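Local coordinates for protein glutamyl endopeptidase (Staphylococcus epidermidis, PDB 6PYM) that is a secreted serine endopeptidase that probably cleaves peptide chains on the carbonyl side of glutamate, and also after aspartate, at residues Val41-Leu47 against Asn209-Ile213; Pro60-Val65 against Leu97-Pro101; Pro76-Phe80 against Gln106-Val112. The protein carries 1 engineered substitution. One frame throughout, in Å; residues are numbered along the deposited sequence.

Contact 1: Val41-Leu47 against Asn209-Ile213; sequences VGENEIL and NIPDI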
loop_
_atom_site.group_PDB
_atom_site.type_symbol
_atom_site.label_atom_id
_atom_site.label_comp_id
_atom_site.label_asym_id
_atom_site.label_seq_id
_atom_site.Cartn_x
_atom_site.Cartn_y
_atom_site.Cartn_z
ATOM N N VAL A 41 -8.682 -1.320 1.099
ATOM C CA VAL A 41 -9.509 -0.506 0.205
ATOM C C VAL A 41 -10.945 -0.998 0.066
ATOM O O VAL A 41 -11.759 -0.334 -0.583
ATOM C CB VAL A 41 -8.879 -0.335 -1.193
ATOM C CG1 VAL A 41 -7.526 0.336 -1.113
ATOM C CG2 VAL A 41 -8.770 -1.673 -1.911
ATOM N N GLY A 42 -11.271 -2.149 0.645
ATOM C CA GLY A 42 -12.620 -2.676 0.559
ATOM C C GLY A 42 -12.872 -3.658 1.681
ATOM O O GLY A 42 -11.982 -3.975 2.475
ATOM N N GLU A 43 -14.112 -4.156 1.716
ATOM C CA GLU A 43 -14.564 -5.013 2.809
ATOM C C GLU A 43 -13.599 -6.159 3.086
ATOM O O GLU A 43 -13.351 -6.507 4.247
ATOM C CB GLU A 43 -15.953 -5.559 2.480
ATOM C CG GLU A 43 -16.537 -6.417 3.585
ATOM C CD GLU A 43 -17.184 -5.597 4.681
ATOM O OE1 GLU A 43 -17.037 -4.356 4.677
ATOM O OE2 GLU A 43 -17.850 -6.196 5.550
ATOM N N ASN A 44 -13.067 -6.781 2.030
ATOM C CA ASN A 44 -12.163 -7.919 2.171
ATOM C C ASN A 44 -10.880 -7.743 1.369
ATOM O O ASN A 44 -10.250 -8.741 1.010
ATOM C CB ASN A 44 -12.841 -9.226 1.745
ATOM C CG ASN A 44 -14.067 -9.539 2.573
ATOM O OD1 ASN A 44 -13.956 -9.854 3.756
ATOM N ND2 ASN A 44 -15.245 -9.449 1.957
ATOM N N GLU A 45 -10.482 -6.512 1.057
ATOM C CA GLU A 45 -9.478 -6.322 0.017
ATOM C C GLU A 45 -8.421 -5.304 0.402
ATOM O O GLU A 45 -8.731 -4.236 0.947
ATOM C CB GLU A 45 -10.116 -5.850 -1.294
ATOM C CG GLU A 45 -10.938 -6.912 -2.013
ATOM C CD GLU A 45 -12.365 -7.046 -1.500
ATOM O OE1 GLU A 45 -12.877 -6.124 -0.830
ATOM O OE2 GLU A 45 -12.976 -8.094 -1.809
ATOM N N ILE A 46 -7.178 -5.629 0.053
ATOM C CA ILE A 46 -6.072 -4.683 0.078
ATOM C C ILE A 46 -5.514 -4.559 -1.332
ATOM O O ILE A 46 -5.689 -5.440 -2.178
ATOM C CB ILE A 46 -4.946 -5.060 1.072
ATOM C CG1 ILE A 46 -4.160 -6.283 0.593
ATOM C CG2 ILE A 46 -5.508 -5.295 2.467
ATOM C CD1 ILE A 46 -2.816 -6.452 1.292
ATOM N N LEU A 47 -4.827 -3.447 -1.573
ATOM C CA LEU A 47 -3.940 -3.304 -2.720
ATOM C C LEU A 47 -2.497 -3.465 -2.266
ATOM O O LEU A 47 -2.113 -3.013 -1.180
ATOM C CB LEU A 47 -4.083 -1.937 -3.386
ATOM C CG LEU A 47 -5.511 -1.582 -3.802
ATOM C CD1 LEU A 47 -5.541 -0.218 -4.475
ATOM C CD2 LEU A 47 -6.135 -2.665 -4.674
ATOM N N ASN A 209 -13.853 -5.240 -9.243
ATOM C CA ASN A 209 -13.474 -6.278 -8.301
ATOM C C ASN A 209 -13.780 -5.939 -6.858
ATOM O O ASN A 209 -13.810 -6.849 -6.023
ATOM C CB ASN A 209 -11.977 -6.583 -8.416
ATOM C CG ASN A 209 -11.648 -7.303 -9.679
ATOM O OD1 ASN A 209 -11.772 -8.526 -9.742
ATOM N ND2 ASN A 209 -11.256 -6.567 -10.706
ATOM N N ILE A 210 -14.024 -4.671 -6.546
ATOM C CA ILE A 210 -14.175 -4.195 -5.177
ATOM C C ILE A 210 -15.393 -3.283 -5.195
ATOM O O ILE A 210 -15.261 -2.069 -5.401
ATOM C CB ILE A 210 -12.917 -3.444 -4.717
ATOM C CG1 ILE A 210 -11.659 -4.277 -4.973
ATOM C CG2 ILE A 210 -13.021 -3.080 -3.244
ATOM C CD1 ILE A 210 -10.368 -3.552 -4.662
ATOM N N PRO A 211 -16.600 -3.826 -5.035
ATOM C CA PRO A 211 -17.794 -3.023 -5.341
ATOM C C PRO A 211 -17.941 -1.808 -4.453
ATOM O O PRO A 211 -18.516 -0.805 -4.894
ATOM C CB PRO A 211 -18.951 -4.020 -5.192
ATOM C CG PRO A 211 -18.392 -5.157 -4.391
ATOM C CD PRO A 211 -16.929 -5.223 -4.717
ATOM N N ASP A 212 -17.401 -1.860 -3.235
ATOM C CA ASP A 212 -17.462 -0.766 -2.279
ATOM C C ASP A 212 -16.281 0.194 -2.373
ATOM O O ASP A 212 -16.121 1.029 -1.477
ATOM C CB ASP A 212 -17.617 -1.301 -0.844
ATOM C CG ASP A 212 -16.470 -2.224 -0.415
ATOM O OD1 ASP A 212 -15.737 -2.737 -1.282
ATOM O OD2 ASP A 212 -16.309 -2.463 0.804
ATOM N N ILE A 213 -15.470 0.116 -3.433
ATOM C CA ILE A 213 -14.336 1.027 -3.568
ATOM C C ILE A 213 -14.814 2.472 -3.482
ATOM O O ILE A 213 -15.825 2.852 -4.085
ATOM C CB ILE A 213 -13.556 0.736 -4.863
ATOM C CG1 ILE A 213 -12.167 1.372 -4.799
ATOM C CG2 ILE A 213 -14.315 1.209 -6.104
ATOM C CD1 ILE A 213 -11.169 0.565 -3.990
HETATM O O HOH W 1 -15.440 -5.406 -1.479
#
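Glu43 and Asp212 meet where two type I turns face each other, Gly42 to Glu45 and Ile210 to Ile213, and the backbones come closest at Gly42 and Ile213, whose CA atoms are 5.8 Å apart. Glu43 N gives Asp212 OD2 a 2.9 Å hydrogen bond on its syn lone pair. The N-H...O angle of 132° makes that bond bent. Asp212 reaches it because CG sits between the backbone N and the carbonyl carbon (chi1 59°), which swings the carboxylate over Gly42. With no side chain there, Asp212 OD1 comes within 3.6 Å of Gly42 CA. A water donates to both Asp212 OD1 and Glu45 OE1; these like-charged oxygens are 4.5 Å apart, so it probably eases their repulsion. Glu45 OE1 also takes Asn44 N, from well above the carboxylate plane, while Glu45 OE2 forms a salt bridge with Arg98, so both carboxylate oxygens are held.

Beside these polar groups the contact is apolar. Ile210 and Glu45 run antiparallel, Ile210 CG1 4.0 Å from Glu45 CG. The Ile210 and Val41 side chains are roughly perpendicular, with Ile210 CD1 3.7 Å from Val41 CG2. Ile213 instead lies alongside Val41, the two side chains roughly parallel. Its CG1 is anti to the backbone N (chi1 -163°), and the bend at chi2 brings CD1 to 3.7 Å from Val41 CB. Ile96 packs on Ile210, and Leu206 on Ile213.

Val41 and Gly42 both face Glu45, the former through Val41 N to Glu45 O, 2.9 Å: a classic beta bulge. The tail after helix 200-209 is thus docked on the bulged hairpin between strands 34-42 and 45-48 of the N-terminal barrel, the C-terminal helix returning to the first barrel as in chymotrypsin-like proteases.

Contact 2: Pro60-Val65 against Leu97-Pro101; sequences PRNISV and LRVSP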
loop_
_atom_site.group_PDB
_atom_site.type_symbol
_atom_site.label_atom_id
_atom_site.label_comp_id
_atom_site.label_asym_id
_atom_site.label_seq_id
_atom_site.Cartn_x
_atom_site.Cartn_y
_atom_site.Cartn_z
ATOM N N PRO A 60 -2.286 -18.076 -1.639
ATOM C CA PRO A 60 -2.609 -16.859 -0.876
ATOM C C PRO A 60 -2.599 -17.068 0.621
ATOM O O PRO A 60 -2.370 -16.103 1.364
ATOM C CB PRO A 60 -4.014 -16.488 -1.375
ATOM C CG PRO A 60 -4.167 -17.201 -2.686
ATOM C CD PRO A 60 -3.363 -18.457 -2.567
ATOM N N ARG A 61 -2.820 -18.302 1.087
ATOM C CA ARG A 61 -2.838 -18.597 2.512
ATOM C C ARG A 61 -1.480 -18.395 3.171
ATOM O O ARG A 61 -1.409 -18.353 4.403
ATOM C CB ARG A 61 -3.320 -20.034 2.771
ATOM C CG ARG A 61 -4.695 -20.406 2.248
ATOM C CD ARG A 61 -5.744 -19.346 2.554
ATOM N NE ARG A 61 -6.129 -19.312 3.952
ATOM C CZ ARG A 61 -7.095 -18.535 4.416
ATOM N NH1 ARG A 61 -7.757 -17.745 3.582
ATOM N NH2 ARG A 61 -7.387 -18.547 5.712
ATOM N N ASN A 62 -0.411 -18.283 2.387
ATOM C CA ASN A 62 0.913 -17.966 2.900
ATOM C C ASN A 62 1.074 -16.496 3.270
ATOM O O ASN A 62 2.102 -16.136 3.851
ATOM C CB ASN A 62 1.976 -18.318 1.853
ATOM C CG ASN A 62 2.120 -19.815 1.638
ATOM O OD1 ASN A 62 1.880 -20.609 2.545
ATOM N ND2 ASN A 62 2.534 -20.203 0.436
ATOM N N ILE A 63 0.107 -15.642 2.950
ATOM C CA ILE A 63 0.253 -14.201 3.139
ATOM C C ILE A 63 -0.521 -13.778 4.379
ATOM O O ILE A 63 -1.733 -14.009 4.469
ATOM C CB ILE A 63 -0.240 -13.428 1.909
ATOM C CG1 ILE A 63 0.423 -13.962 0.641
ATOM C CG2 ILE A 63 0.042 -11.949 2.085
ATOM C CD1 ILE A 63 -0.156 -13.374 -0.623
ATOM N N SER A 64 0.165 -13.128 5.317
ATOM C CA SER A 64 -0.462 -12.507 6.477
ATOM C C SER A 64 -0.508 -10.995 6.286
ATOM O O SER A 64 0.505 -10.376 5.944
ATOM C CB SER A 64 0.334 -12.812 7.743
ATOM O OG SER A 64 0.260 -14.182 8.099
ATOM N N VAL A 65 -1.667 -10.405 6.551
ATOM C CA VAL A 65 -1.888 -8.966 6.410
ATOM C C VAL A 65 -2.261 -8.412 7.772
ATOM O O VAL A 65 -3.235 -8.864 8.384
ATOM C CB VAL A 65 -3.002 -8.668 5.396
ATOM C CG1 VAL A 65 -3.245 -7.166 5.296
ATOM C CG2 VAL A 65 -2.661 -9.262 4.036
ATOM N N LEU A 97 -5.309 -8.187 -3.155
ATOM C CA LEU A 97 -5.316 -9.394 -2.339
ATOM C C LEU A 97 -6.610 -9.386 -1.544
ATOM O O LEU A 97 -6.836 -8.494 -0.718
ATOM C CB LEU A 97 -4.112 -9.476 -1.404
ATOM C CG LEU A 97 -4.098 -10.717 -0.500
ATOM C CD1 LEU A 97 -3.947 -12.006 -1.304
ATOM C CD2 LEU A 97 -3.004 -10.608 0.531
ATOM N N ARG A 98 -7.477 -10.352 -1.827
ATOM C CA ARG A 98 -8.655 -10.571 -1.009
ATOM C C ARG A 98 -8.245 -11.434 0.171
ATOM O O ARG A 98 -7.531 -12.427 -0.006
ATOM C CB ARG A 98 -9.722 -11.277 -1.841
ATOM C CG ARG A 98 -11.053 -11.485 -1.153
ATOM C CD ARG A 98 -12.129 -11.787 -2.189
ATOM N NE ARG A 98 -12.444 -10.596 -2.974
ATOM C CZ ARG A 98 -12.670 -10.594 -4.283
ATOM N NH1 ARG A 98 -12.613 -11.721 -4.978
ATOM N NH2 ARG A 98 -12.949 -9.452 -4.898
ATOM N N VAL A 99 -8.670 -11.047 1.370
ATOM C CA VAL A 99 -8.335 -11.764 2.589
ATOM C C VAL A 99 -9.597 -12.347 3.206
ATOM O O VAL A 99 -10.706 -11.827 3.033
ATOM C CB VAL A 99 -7.583 -10.881 3.612
ATOM C CG1 VAL A 99 -6.222 -10.478 3.064
ATOM C CG2 VAL A 99 -8.402 -9.648 3.979
ATOM N N SER A 100 -9.411 -13.431 3.953
ATOM C CA SER A 100 -10.500 -14.040 4.695
ATOM C C SER A 100 -10.845 -13.192 5.914
ATOM O O SER A 100 -10.030 -12.389 6.376
ATOM C CB SER A 100 -10.080 -15.431 5.164
ATOM O OG SER A 100 -9.852 -16.297 4.067
ATOM N N PRO A 101 -12.052 -13.355 6.463
ATOM C CA PRO A 101 -12.346 -12.755 7.769
ATOM C C PRO A 101 -11.421 -13.336 8.827
ATOM O O PRO A 101 -10.803 -14.386 8.637
ATOM C CB PRO A 101 -13.802 -13.169 8.039
ATOM C CG PRO A 101 -14.351 -13.591 6.717
ATOM C CD PRO A 101 -13.195 -14.120 5.929
#
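Leu97 meets Ile63 and Val65 inside the closed six-stranded antiparallel barrel of this chymotrypsin-like protease, the one built from strands 22-27 to 95-99. The first shell is apolar. Leu97 CG stands anti to the backbone N (chi1 179°), which carries both methyls towards strand 64-67. Ile63 and Leu97 reach for each other tip to tip, with Ile63 CG2 3.7 Å from Leu97 CD2, while Val65 and Leu97 pass alongside, running antiparallel, and Val65 CG2 comes 3.8 Å from the same CD2. That one methyl therefore touches both side chains. The Val65 and Val99 side chains cross at about a right angle, Val65 CG2 lying 3.9 Å from Val99 CG1.

At the outer end Arg61 bends at chi2 and chi3 and turns its guanidinium back to Ser100. Arg61 NH1 donates to Ser100 OG at 2.6 Å, nearly straight at 163°, with the oxygen only 6° out of the guanidinium plane.

Further out, strand 80-87 separates the two strands: Ile63 and Val65 pair through the backbone with Gly82 and Phe80, and Arg98 pairs with Gln83. Ser64 bonds to Tyr26, which closes the barrel, and Ile108 covers Val65 and Val99. Strand 64-67 is preceded by a 3-10 turn at residues 60-62, where Asn59 OD1 accepts Arg61 N and Ile63 N donates to Pro60 O at 3.0 Å.

Contact 3: Pro76-Phe80 against Gln106-Val112; sequences PNGKF and QHIGQVV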
loop_
_atom_site.group_PDB
_atom_site.type_symbol
_atom_site.label_atom_id
_atom_site.label_comp_id
_atom_site.label_asym_id
_atom_site.label_seq_id
_atom_site.Cartn_x
_atom_site.Cartn_y
_atom_site.Cartn_z
ATOM N N PRO A 76 -2.534 -4.199 16.555
ATOM C CA PRO A 76 -3.788 -3.900 17.269
ATOM C C PRO A 76 -5.015 -4.456 16.581
ATOM O O PRO A 76 -6.022 -4.744 17.244
ATOM C CB PRO A 76 -3.806 -2.367 17.324
ATOM C CG PRO A 76 -2.924 -1.938 16.189
ATOM C CD PRO A 76 -1.839 -2.975 16.120
ATOM N N ASN A 77 -4.970 -4.614 15.261
ATOM C CA ASN A 77 -6.073 -5.183 14.505
ATOM C C ASN A 77 -5.810 -6.619 14.079
ATOM O O ASN A 77 -6.502 -7.132 13.194
ATOM C CB ASN A 77 -6.441 -4.267 13.339
ATOM C CG ASN A 77 -7.126 -3.005 13.817
ATOM O OD1 ASN A 77 -7.965 -3.059 14.714
ATOM N ND2 ASN A 77 -6.754 -1.865 13.263
ATOM N N GLY A 78 -4.848 -7.281 14.718
ATOM C CA GLY A 78 -4.538 -8.661 14.428
ATOM C C GLY A 78 -4.069 -8.845 12.998
ATOM O O GLY A 78 -3.425 -7.968 12.400
ATOM N N LYS A 79 -4.390 -10.008 12.438
ATOM C CA LYS A 79 -4.020 -10.326 11.072
ATOM C C LYS A 79 -5.198 -10.929 10.323
ATOM O O LYS A 79 -6.182 -11.394 10.913
ATOM C CB LYS A 79 -2.791 -11.246 10.979
ATOM C CG LYS A 79 -3.054 -12.723 11.185
ATOM C CD LYS A 79 -1.778 -13.522 10.939
ATOM C CE LYS A 79 -2.055 -15.016 10.810
ATOM N NZ LYS A 79 -2.581 -15.615 12.070
ATOM N N PHE A 80 -5.079 -10.893 8.998
ATOM C CA PHE A 80 -6.020 -11.484 8.063
ATOM C C PHE A 80 -5.213 -12.268 7.044
ATOM O O PHE A 80 -4.133 -11.833 6.626
ATOM C CB PHE A 80 -6.822 -10.384 7.373
ATOM C CG PHE A 80 -7.661 -9.585 8.323
ATOM C CD1 PHE A 80 -7.096 -8.573 9.087
ATOM C CD2 PHE A 80 -9.003 -9.872 8.485
ATOM C CE1 PHE A 80 -7.853 -7.862 9.990
ATOM C CE2 PHE A 80 -9.767 -9.162 9.379
ATOM C CZ PHE A 80 -9.195 -8.152 10.134
ATOM N N GLN A 106 -14.678 -11.108 11.699
ATOM C CA GLN A 106 -14.657 -9.711 11.287
ATOM C C GLN A 106 -13.946 -9.592 9.947
ATOM O O GLN A 106 -12.968 -10.294 9.685
ATOM C CB GLN A 106 -13.908 -8.858 12.309
ATOM C CG GLN A 106 -14.466 -8.912 13.713
ATOM C CD GLN A 106 -13.545 -8.242 14.709
ATOM O OE1 GLN A 106 -12.360 -8.569 14.794
ATOM N NE2 GLN A 106 -14.079 -7.292 15.463
ATOM N N HIS A 107 -14.446 -8.705 9.100
ATOM C CA HIS A 107 -13.822 -8.449 7.811
ATOM C C HIS A 107 -12.845 -7.291 7.940
ATOM O O HIS A 107 -13.017 -6.400 8.772
ATOM C CB HIS A 107 -14.895 -8.142 6.775
ATOM C CG HIS A 107 -15.888 -9.250 6.610
ATOM N ND1 HIS A 107 -15.765 -10.221 5.640
ATOM C CD2 HIS A 107 -17.003 -9.561 7.315
ATOM C CE1 HIS A 107 -16.772 -11.072 5.741
ATOM N NE2 HIS A 107 -17.536 -10.694 6.750
ATOM N N ILE A 108 -11.803 -7.308 7.106
ATOM C CA ILE A 108 -10.732 -6.326 7.266
ATOM C C ILE A 108 -11.260 -4.904 7.108
ATOM O O ILE A 108 -10.847 -3.994 7.834
ATOM C CB ILE A 108 -9.544 -6.641 6.336
ATOM C CG1 ILE A 108 -8.323 -5.809 6.727
ATOM C CG2 ILE A 108 -9.903 -6.444 4.864
ATOM C CD1 ILE A 108 -7.046 -6.297 6.091
ATOM N N GLY A 109 -12.202 -4.696 6.189
ATOM C CA GLY A 109 -12.771 -3.382 5.979
ATOM C C GLY A 109 -13.816 -2.967 6.981
ATOM O O GLY A 109 -14.392 -1.883 6.852
ATOM N N GLN A 110 -14.082 -3.817 7.970
ATOM C CA GLN A 110 -14.865 -3.464 9.144
ATOM C C GLN A 110 -13.993 -3.041 10.310
ATOM O O GLN A 110 -14.418 -2.203 11.112
ATOM C CB GLN A 110 -15.712 -4.663 9.593
ATOM C CG GLN A 110 -16.803 -5.078 8.613
ATOM C CD GLN A 110 -17.539 -6.343 9.039
ATOM O OE1 GLN A 110 -16.984 -7.209 9.722
ATOM N NE2 GLN A 110 -18.801 -6.449 8.635
ATOM N N VAL A 111 -12.783 -3.594 10.426
ATOM C CA VAL A 111 -11.926 -3.280 11.563
ATOM C C VAL A 111 -11.141 -1.996 11.351
ATOM O O VAL A 111 -10.732 -1.362 12.332
ATOM C CB VAL A 111 -11.014 -4.460 11.948
ATOM C CG1 VAL A 111 -11.838 -5.725 12.159
ATOM C CG2 VAL A 111 -9.906 -4.686 10.919
ATOM N N VAL A 112 -10.904 -1.605 10.102
ATOM C CA VAL A 112 -10.343 -0.307 9.761
ATOM C C VAL A 112 -11.250 0.320 8.719
ATOM O O VAL A 112 -12.045 -0.363 8.070
ATOM C CB VAL A 112 -8.899 -0.405 9.223
ATOM C CG1 VAL A 112 -8.011 -1.077 10.246
ATOM C CG2 VAL A 112 -8.854 -1.145 7.888
HETATM O O HOH W 2 -8.821 0.256 13.550
HETATM O O HOH W 3 -10.725 -2.134 15.059
#
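Gln106 O touches the edge of the Phe80 ring, 3.4 Å from CE2 and near the ring plane, where the segment holding the short helix 108-111 lies against the loop that leads into strand 80-87 of the N-terminal barrel. His107 follows at the N-cap. Its backbone N donates to Gln110 OE1 with an N-H...O angle of 176°, one of the two bonds of a capping box, though the donor stands above the amide's carbonyl plane. The reciprocal bond to the His107 side chain is not made, Gln110 N going to His107 O instead. His107 O also accepts from Val111 N, the longer of the two bonds, and the imidazole bonds through ND1 to Asn44 OD1.

Ile108 lies flat on the Phe80 ring. Its CB lies over the centre of one Phe80 face, 3.8 Å from the centroid and 7° off the ring normal, a CH-pi contact. With CG1 anti to the backbone N (chi1 -167°), the rest of the chain runs on over the ring to set CD1 3.8 Å from Phe80 CD1. Val40 and Val99 of the barrel also pack on Ile108.

Val111 comes from the opposite direction to Phe80 and meets the far end of the ring obliquely, CG2 3.6 Å from CZ. Its carbonyl oxygen is tied to Asn77 by two waters: both donate to Val111 O, one accepting from Asn77 ND2 and the other donating to Asn77 OD1. Asn77 ND2 has a direct partner too in Ser68. Val112, the first residue to leave the helix, places CG1 3.4 Å from Asn77 ND2.

Overall arrangement
All three contacts involve the N-terminal barrel and all are partly buried, but their chemistry differs. Contact 2 joins two strands of the barrel wall through its apolar interior, with one direct polar bond at the outer end. Contact 3 adds a short helix to the barrel, using an aromatic ring inside and waters near the surface. Contact 1 brings in the chain's C-terminal part, mixing buried aliphatic side chains with a carboxylate-rich, water-bridged edge. Contacts 1 and 2 share neighbouring strands, 45-48 and 95-99, and a salt bridge together with backbone and side-chain hydrogen bonds connects each contact to the other two.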